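Local structure of surface protein R28 (Streptococcus pyogenes, 6S5Z) at residues 36-48 against 60-73. The protein is a cell-wall-anchored streptococcal surface protein implicated in infection, whose Rib domain has an immunoglobulin-like fold and probably serves as a structural module. Numbering follows the deposited sequence.
Sequences LPSNSTYNWKNGH and GIVEVHYPDGTVDD. With NA (sodium ion), chain C.
Asn43 and Glu63 face each other in the antiparallel edge pairing of this immunoglobulin-like Rib domain, where strand 41-44 borders strand 56-65. The pair illustrates how one carboxylate can serve several donors on a sheet surface. Backbone bonds are reciprocal at Thr41-His65 and Asn43-Glu63, Glu63 N giving to Asn43 O at 2.8 Å; Lys45 N to Ile61 O and Ile61 N to His48 O hold the two ends of the type II turn 45-48 against the neighbouring strand. Asn43 ND2 is doubly used: it gives to Trp44 O and, at 3.0 Å, to Glu63 OE1, arriving from above the carboxylate with the amide and carboxylate planes 83° apart. His65 NE2 reaches OE1 from the opposite face, so two donors grip that oxygen. The partner oxygen, OE2, accepts from a water that in turn accepts from Asn46 N, and, in a salt bridge, from NZ of Lys45, whose chain, bent at chi3 (-70°) and chi4 (-69°), brings NZ also to Asp73 through a salt bridge with weak bonds. Trp44 and Val62 meet at CZ3 and CG2, while Trp44 NE1 gives to Leu24 O. Across the type I turn 66-69, Tyr66 OH donates to Asp72 OD2 on its anti lone pair, and this same oxygen binds sodium at 2.5 Å, alongside Lys6 O and Tyr9 O.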
ATOM      1  N   LEU A  36     -10.604  -0.270   6.990  1.00 13.00           N
ATOM      2  CA  LEU A  36      -9.795  -1.356   7.479  1.00 13.83           C
ATOM      3  C   LEU A  36      -9.570  -1.130   8.961  1.00 12.94           C
ATOM      4  O   LEU A  36      -9.554   0.021   9.395  1.00 12.90           O
ATOM      5  CB  LEU A  36      -8.435  -1.385   6.762  1.00 11.01           C
ATOM      6  CG  LEU A  36      -8.545  -1.253   5.237  1.00 14.52           C
ATOM      7  CD1 LEU A  36      -7.165  -1.195   4.603  1.00 13.14           C
ATOM      8  CD2 LEU A  36      -9.385  -2.370   4.614  1.00 14.30           C
ATOM      9  N   PRO A  37      -9.372  -2.181   9.758  1.00 14.70           N
ATOM     10  CA  PRO A  37      -9.110  -1.965  11.187  1.00 17.43           C
ATOM     11  C   PRO A  37      -7.978  -0.966  11.361  1.00 16.25           C
ATOM     12  O   PRO A  37      -7.010  -0.971  10.604  1.00 11.07           O
ATOM     13  CB  PRO A  37      -8.719  -3.358  11.692  1.00 19.55           C
ATOM     14  CG  PRO A  37      -9.367  -4.302  10.703  1.00 16.77           C
ATOM     15  CD  PRO A  37      -9.255  -3.600   9.385  1.00 13.54           C
ATOM     16  N   SER A  38      -8.145  -0.048  12.309  1.00 15.78           N
ATOM     17  CA  SER A  38      -7.146   1.002  12.467  1.00 13.57           C
ATOM     18  C   SER A  38      -5.856   0.487  13.096  1.00 10.02           C
ATOM     19  O   SER A  38      -4.855   1.205  13.062  1.00 10.02           O
ATOM     20  CB  SER A  38      -7.724   2.176  13.262  1.00 14.45           C
ATOM     21  OG  SER A  38      -8.140   1.792  14.553  1.00 10.86           O
ATOM     22  N   ASN A  39      -5.848  -0.722  13.661  1.00 12.58           N
ATOM     23  CA  ASN A  39      -4.601  -1.328  14.108  1.00 14.90           C
ATOM     24  C   ASN A  39      -3.917  -2.166  13.028  1.00 11.59           C
ATOM     25  O   ASN A  39      -2.887  -2.780  13.307  1.00 17.17           O
ATOM     26  CB  ASN A  39      -4.851  -2.209  15.323  1.00 16.64           C
ATOM     27  CG  ASN A  39      -5.095  -1.409  16.573  1.00 13.27           C
ATOM     28  OD1 ASN A  39      -4.839  -0.196  16.617  1.00 14.73           O
ATOM     29  ND2 ASN A  39      -5.584  -2.082  17.605  1.00 13.38           N
ATOM     30  N   SER A  40      -4.437  -2.177  11.801  1.00 10.70           N
ATOM     31  CA  SER A  40      -3.671  -2.751  10.699  1.00  9.75           C
ATOM     32  C   SER A  40      -2.362  -1.993  10.537  1.00 12.36           C
ATOM     33  O   SER A  40      -2.291  -0.793  10.771  1.00  8.95           O
ATOM     34  CB  SER A  40      -4.471  -2.670   9.395  1.00  9.22           C
ATOM     35  OG  SER A  40      -5.760  -3.243   9.555  1.00 15.58           O
ATOM     36  N   THR A  41      -1.324  -2.685  10.076  1.00 15.75           N
ATOM     37  CA  THR A  41      -0.078  -2.011   9.757  1.00 15.41           C
ATOM     38  C   THR A  41       0.197  -2.164   8.266  1.00 12.04           C
ATOM     39  O   THR A  41      -0.254  -3.118   7.638  1.00 13.74           O
ATOM     40  CB  THR A  41       1.103  -2.545  10.609  1.00 17.14           C
ATOM     41  OG1 THR A  41       1.381  -3.915  10.290  1.00 18.82           O
ATOM     42  CG2 THR A  41       0.788  -2.436  12.102  1.00 20.88           C
ATOM     43  N   TYR A  42       0.930  -1.205   7.699  1.00  8.26           N
ATOM     44  CA  TYR A  42       1.168  -1.135   6.259  1.00  8.37           C
ATOM     45  C   TYR A  42       2.664  -1.058   6.015  1.00  8.80           C
ATOM     46  O   TYR A  42       3.361  -0.288   6.683  1.00 12.60           O
ATOM     47  CB  TYR A  42       0.479   0.094   5.652  1.00 15.39           C
ATOM     48  CG  TYR A  42      -1.018   0.147   5.921  1.00 11.63           C
ATOM     49  CD1 TYR A  42      -1.526   0.614   7.142  1.00 12.58           C
ATOM     50  CD2 TYR A  42      -1.928  -0.286   4.966  1.00  7.73           C
ATOM     51  CE1 TYR A  42      -2.907   0.652   7.380  1.00 10.07           C
ATOM     52  CE2 TYR A  42      -3.286  -0.249   5.199  1.00 13.03           C
ATOM     53  CZ  TYR A  42      -3.774   0.223   6.396  1.00 10.54           C
ATOM     54  OH  TYR A  42      -5.144   0.245   6.584  1.00 15.47           O
ATOM     55  N   ASN A  43       3.152  -1.845   5.057  1.00 11.97           N
ATOM     56  CA  ASN A  43       4.561  -1.783   4.693  1.00 14.28           C
ATOM     57  C   ASN A  43       4.684  -2.145   3.229  1.00 14.58           C
ATOM     58  O   ASN A  43       3.803  -2.787   2.659  1.00 11.14           O
ATOM     59  CB  ASN A  43       5.422  -2.723   5.534  1.00 14.83           C
ATOM     60  CG  ASN A  43       5.047  -4.177   5.347  1.00 17.94           C
ATOM     61  OD1 ASN A  43       4.182  -4.689   6.048  1.00 16.94           O
ATOM     62  ND2 ASN A  43       5.694  -4.852   4.392  1.00 17.12           N
ATOM     63  N   TRP A  44       5.792  -1.728   2.628  1.00 11.75           N
ATOM     64  CA  TRP A  44       6.075  -2.131   1.261  1.00  9.79           C
ATOM     65  C   TRP A  44       6.519  -3.583   1.223  1.00 10.82           C
ATOM     66  O   TRP A  44       7.359  -4.013   2.020  1.00 10.88           O
ATOM     67  CB  TRP A  44       7.161  -1.238   0.641  1.00 14.68           C
ATOM     68  CG  TRP A  44       6.730   0.176   0.471  1.00  7.56           C
ATOM     69  CD1 TRP A  44       7.151   1.261   1.180  1.00  7.38           C
ATOM     70  CD2 TRP A  44       5.751   0.658  -0.459  1.00  9.28           C
ATOM     71  NE1 TRP A  44       6.497   2.394   0.743  1.00 10.18           N
ATOM     72  CE2 TRP A  44       5.636   2.048  -0.262  1.00 12.60           C
ATOM     73  CE3 TRP A  44       4.963   0.043  -1.440  1.00 13.49           C
ATOM     74  CZ2 TRP A  44       4.762   2.838  -1.013  1.00 11.60           C
ATOM     75  CZ3 TRP A  44       4.108   0.823  -2.183  1.00  9.64           C
ATOM     76  CH2 TRP A  44       4.008   2.206  -1.964  1.00 11.42           C
ATOM     77  N   LYS A  45       5.972  -4.333   0.272  1.00 12.51           N
ATOM     78  CA  LYS A  45       6.484  -5.674   0.028  1.00 11.70           C
ATOM     79  C   LYS A  45       7.960  -5.603  -0.335  1.00 10.00           C
ATOM     80  O   LYS A  45       8.391  -4.712  -1.063  1.00 14.88           O
ATOM     81  CB  LYS A  45       5.712  -6.346  -1.111  1.00 10.11           C
ATOM     82  CG  LYS A  45       6.174  -7.767  -1.431  1.00 16.57           C
ATOM     83  CD  LYS A  45       5.223  -8.413  -2.425  1.00 19.52           C
ATOM     84  CE  LYS A  45       3.906  -8.700  -1.763  1.00 25.73           C
ATOM     85  NZ  LYS A  45       4.040  -9.770  -0.776  1.00 24.09           N
ATOM     86  N   ASN A  46       8.734  -6.543   0.187  1.00 11.29           N
ATOM     87  CA  ASN A  46      10.147  -6.633  -0.169  1.00 10.98           C
ATOM     88  C   ASN A  46      10.299  -6.667  -1.681  1.00 14.39           C
ATOM     89  O   ASN A  46       9.666  -7.481  -2.357  1.00 13.49           O
ATOM     90  CB  ASN A  46      10.754  -7.889   0.446  1.00 16.76           C
ATOM     91  CG  ASN A  46      10.896  -7.790   1.943  1.00 13.25           C
ATOM     92  OD1 ASN A  46      10.855  -6.705   2.505  1.00 15.78           O
ATOM     93  ND2 ASN A  46      11.030  -8.935   2.604  1.00 21.16           N
ATOM     94  N   GLY A  47      11.139  -5.779  -2.208  1.00 10.80           N
ATOM     95  CA  GLY A  47      11.375  -5.741  -3.629  1.00 13.16           C
ATOM     96  C   GLY A  47      10.343  -4.972  -4.411  1.00 17.07           C
ATOM     97  O   GLY A  47      10.464  -4.873  -5.640  1.00 18.10           O
ATOM     98  N   HIS A  48       9.323  -4.426  -3.745  1.00 15.38           N
ATOM     99  CA  HIS A  48       8.223  -3.784  -4.445  1.00 17.61           C
ATOM    100  C   HIS A  48       7.901  -2.412  -3.860  1.00 15.02           C
ATOM    101  O   HIS A  48       6.753  -1.954  -3.922  1.00 13.99           O
ATOM    102  CB  HIS A  48       7.004  -4.703  -4.449  1.00 20.04           C
ATOM    103  CG  HIS A  48       7.179  -5.898  -5.344  1.00 21.42           C
ATOM    104  ND1 HIS A  48       6.957  -5.849  -6.705  1.00 22.22           N
ATOM    105  CD2 HIS A  48       7.594  -7.159  -5.079  1.00 23.92           C
ATOM    106  CE1 HIS A  48       7.204  -7.034  -7.234  1.00 24.12           C
ATOM    107  NE2 HIS A  48       7.597  -7.845  -6.269  1.00 25.10           N
ATOM    108  N   GLY A  60       4.203  -0.634  -7.286  1.00 15.51           N
ATOM    109  CA  GLY A  60       4.641  -1.137  -6.001  1.00 19.33           C
ATOM    110  C   GLY A  60       3.560  -2.036  -5.447  1.00 19.14           C
ATOM    111  O   GLY A  60       2.467  -2.143  -6.007  1.00 19.72           O
ATOM    112  N   ILE A  61       3.885  -2.699  -4.343  1.00  8.90           N
ATOM    113  CA  ILE A  61       2.943  -3.575  -3.654  1.00  9.04           C
ATOM    114  C   ILE A  61       2.943  -3.231  -2.174  1.00 16.48           C
ATOM    115  O   ILE A  61       4.002  -3.198  -1.534  1.00 11.43           O
ATOM    116  CB  ILE A  61       3.276  -5.056  -3.880  1.00 10.55           C
ATOM    117  CG1 ILE A  61       3.271  -5.353  -5.389  1.00 12.27           C
ATOM    118  CG2 ILE A  61       2.274  -5.939  -3.155  1.00 11.63           C
ATOM    119  CD1 ILE A  61       3.841  -6.695  -5.746  1.00 11.80           C
ATOM    120  N   VAL A  62       1.760  -2.939  -1.644  1.00 11.93           N
ATOM    121  CA  VAL A  62       1.568  -2.694  -0.227  1.00 13.85           C
ATOM    122  C   VAL A  62       1.086  -3.982   0.414  1.00 15.70           C
ATOM    123  O   VAL A  62       0.172  -4.641  -0.107  1.00 15.43           O
ATOM    124  CB  VAL A  62       0.562  -1.557   0.002  1.00 12.62           C
ATOM    125  CG1 VAL A  62       0.272  -1.371   1.509  1.00  8.30           C
ATOM    126  CG2 VAL A  62       1.072  -0.272  -0.618  1.00 12.68           C
ATOM    127  N   GLU A  63       1.717  -4.362   1.524  1.00 13.31           N
ATOM    128  CA  GLU A  63       1.190  -5.406   2.385  1.00 14.04           C
ATOM    129  C   GLU A  63       0.358  -4.769   3.488  1.00 15.57           C
ATOM    130  O   GLU A  63       0.854  -3.907   4.225  1.00 11.09           O
ATOM    131  CB  GLU A  63       2.309  -6.228   3.012  1.00 12.00           C
ATOM    132  CG  GLU A  63       3.199  -6.899   2.017  1.00 15.56           C
ATOM    133  CD  GLU A  63       4.316  -7.677   2.712  1.00 18.12           C
ATOM    134  OE1 GLU A  63       4.477  -7.547   3.951  1.00 14.80           O
ATOM    135  OE2 GLU A  63       5.023  -8.419   2.010  1.00 15.29           O
ATOM    136  N   VAL A  64      -0.889  -5.205   3.614  1.00  9.23           N
ATOM    137  CA  VAL A  64      -1.768  -4.770   4.698  1.00  9.13           C
ATOM    138  C   VAL A  64      -1.822  -5.898   5.722  1.00 12.09           C
ATOM    139  O   VAL A  64      -2.318  -6.989   5.426  1.00 13.74           O
ATOM    140  CB  VAL A  64      -3.170  -4.408   4.183  1.00  8.93           C
ATOM    141  CG1 VAL A  64      -4.039  -3.876   5.315  1.00 14.45           C
ATOM    142  CG2 VAL A  64      -3.052  -3.358   3.141  1.00 10.89           C
ATOM    143  N   HIS A  65      -1.286  -5.659   6.920  1.00 10.08           N
ATOM    144  CA  HIS A  65      -1.188  -6.684   7.961  1.00 11.60           C
ATOM    145  C   HIS A  65      -2.339  -6.485   8.940  1.00 16.16           C
ATOM    146  O   HIS A  65      -2.365  -5.499   9.674  1.00 13.33           O
ATOM    147  CB  HIS A  65       0.153  -6.599   8.692  1.00 14.69           C
ATOM    148  CG  HIS A  65       1.323  -7.055   7.876  1.00 18.19           C
ATOM    149  ND1 HIS A  65       1.931  -8.277   8.066  1.00 17.39           N
ATOM    150  CD2 HIS A  65       1.978  -6.464   6.850  1.00 17.90           C
ATOM    151  CE1 HIS A  65       2.918  -8.415   7.196  1.00 17.79           C
ATOM    152  NE2 HIS A  65       2.971  -7.326   6.450  1.00 17.18           N
ATOM    153  N   TYR A  66      -3.236  -7.444   8.999  1.00 13.49           N
ATOM    154  CA  TYR A  66      -4.430  -7.313   9.812  1.00 12.09           C
ATOM    155  C   TYR A  66      -4.177  -7.842  11.212  1.00 17.72           C
ATOM    156  O   TYR A  66      -3.213  -8.581  11.443  1.00 18.06           O
ATOM    157  CB  TYR A  66      -5.579  -8.076   9.173  1.00 17.64           C
ATOM    158  CG  TYR A  66      -5.984  -7.545   7.839  1.00 13.53           C
ATOM    159  CD1 TYR A  66      -6.615  -6.323   7.733  1.00 10.92           C
ATOM    160  CD2 TYR A  66      -5.755  -8.277   6.676  1.00 15.33           C
ATOM    161  CE1 TYR A  66      -7.003  -5.835   6.516  1.00 19.86           C
ATOM    162  CE2 TYR A  66      -6.148  -7.793   5.452  1.00 16.60           C
ATOM    163  CZ  TYR A  66      -6.763  -6.570   5.380  1.00 15.87           C
ATOM    164  OH  TYR A  66      -7.154  -6.078   4.165  1.00 21.17           O
ATOM    165  N   PRO A  67      -5.022  -7.473  12.177  1.00 15.92           N
ATOM    166  CA  PRO A  67      -4.797  -7.933  13.558  1.00 21.58           C
ATOM    167  C   PRO A  67      -4.836  -9.436  13.744  1.00 23.73           C
ATOM    168  O   PRO A  67      -4.215  -9.927  14.692  1.00 27.12           O
ATOM    169  CB  PRO A  67      -5.934  -7.260  14.346  1.00 17.66           C
ATOM    170  CG  PRO A  67      -6.289  -6.060  13.528  1.00 19.01           C
ATOM    171  CD  PRO A  67      -6.138  -6.513  12.095  1.00 12.61           C
ATOM    172  N   ASP A  68      -5.497 -10.197  12.878  1.00 23.07           N
ATOM    173  CA  ASP A  68      -5.540 -11.638  13.085  1.00 22.39           C
ATOM    174  C   ASP A  68      -4.370 -12.334  12.426  1.00 24.84           C
ATOM    175  O   ASP A  68      -4.320 -13.569  12.412  1.00 22.84           O
ATOM    176  CB  ASP A  68      -6.866 -12.236  12.585  1.00 24.75           C
ATOM    177  CG  ASP A  68      -6.982 -12.256  11.072  1.00 24.83           C
ATOM    178  OD1 ASP A  68      -6.130 -11.670  10.381  1.00 24.47           O
ATOM    179  OD2 ASP A  68      -7.952 -12.858  10.564  1.00 27.49           O
ATOM    180  N   GLY A  69      -3.423 -11.567  11.898  1.00 21.90           N
ATOM    181  CA  GLY A  69      -2.232 -12.117  11.297  1.00 19.30           C
ATOM    182  C   GLY A  69      -2.330 -12.400   9.825  1.00 16.33           C
ATOM    183  O   GLY A  69      -1.310 -12.731   9.210  1.00 24.07           O
ATOM    184  N   THR A  70      -3.509 -12.272   9.228  1.00 15.71           N
ATOM    185  CA  THR A  70      -3.540 -12.435   7.789  1.00 21.44           C
ATOM    186  C   THR A  70      -3.132 -11.122   7.126  1.00 21.97           C
ATOM    187  O   THR A  70      -3.118 -10.053   7.749  1.00 16.76           O
ATOM    188  CB  THR A  70      -4.920 -12.898   7.314  1.00 18.91           C
ATOM    189  OG1 THR A  70      -5.896 -11.927   7.664  1.00 22.30           O
ATOM    190  CG2 THR A  70      -5.299 -14.229   7.974  1.00 19.33           C
ATOM    191  N   VAL A  71      -2.815 -11.218   5.838  1.00 18.09           N
ATOM    192  CA  VAL A  71      -2.165 -10.149   5.093  1.00 13.67           C
ATOM    193  C   VAL A  71      -2.789 -10.064   3.712  1.00 13.88           C
ATOM    194  O   VAL A  71      -2.968 -11.080   3.038  1.00 19.38           O
ATOM    195  CB  VAL A  71      -0.637 -10.398   4.976  1.00 13.56           C
ATOM    196  CG1 VAL A  71       0.042  -9.260   4.228  1.00 17.96           C
ATOM    197  CG2 VAL A  71      -0.002 -10.559   6.364  1.00 22.41           C
ATOM    198  N   ASP A  72      -3.065  -8.845   3.270  1.00 17.06           N
ATOM    199  CA  ASP A  72      -3.504  -8.569   1.910  1.00 18.30           C
ATOM    200  C   ASP A  72      -2.368  -7.886   1.168  1.00 16.24           C
ATOM    201  O   ASP A  72      -1.668  -7.047   1.739  1.00 19.50           O
ATOM    202  CB  ASP A  72      -4.742  -7.655   1.888  1.00 16.03           C
ATOM    203  CG  ASP A  72      -6.044  -8.412   1.731  1.00 21.92           C
ATOM    204  OD1 ASP A  72      -6.052  -9.438   1.014  1.00 23.27           O
ATOM    205  OD2 ASP A  72      -7.079  -7.943   2.280  1.00 20.56           O
ATOM    206  N   ASP A  73      -2.160  -8.280  -0.088  1.00 14.96           N
ATOM    207  CA  ASP A  73      -1.246  -7.594  -0.993  1.00 11.90           C
ATOM    208  C   ASP A  73      -2.049  -6.674  -1.911  1.00 15.18           C
ATOM    209  O   ASP A  73      -3.058  -7.091  -2.486  1.00 18.41           O
ATOM    210  CB  ASP A  73      -0.445  -8.592  -1.831  1.00 19.98           C
ATOM    211  CG  ASP A  73       0.572  -9.356  -1.014  1.00 21.41           C
ATOM    212  OD1 ASP A  73       0.952  -8.893   0.084  1.00 24.37           O
ATOM    213  OD2 ASP A  73       1.001 -10.434  -1.474  1.00 27.96           O
TER
HETATM  214 NA    NA C 401      -9.158  -8.715   1.089  1.00 19.73          NA
HETATM  215  O   HOH W   1      -2.416  -5.385  12.567  1.00 24.66           O
HETATM  216  O   HOH W   2       7.641  -8.689   1.934  1.00 24.53           O
HETATM  217  O   HOH W   3      -7.958 -10.777  -0.208  1.00 39.82           O
HETATM  218  O   HOH W   4     -11.491  -8.421  -0.110  1.00 29.09           O
HETATM  219  O   HOH W   5      -8.375  -7.487  -1.109  1.00 46.20           O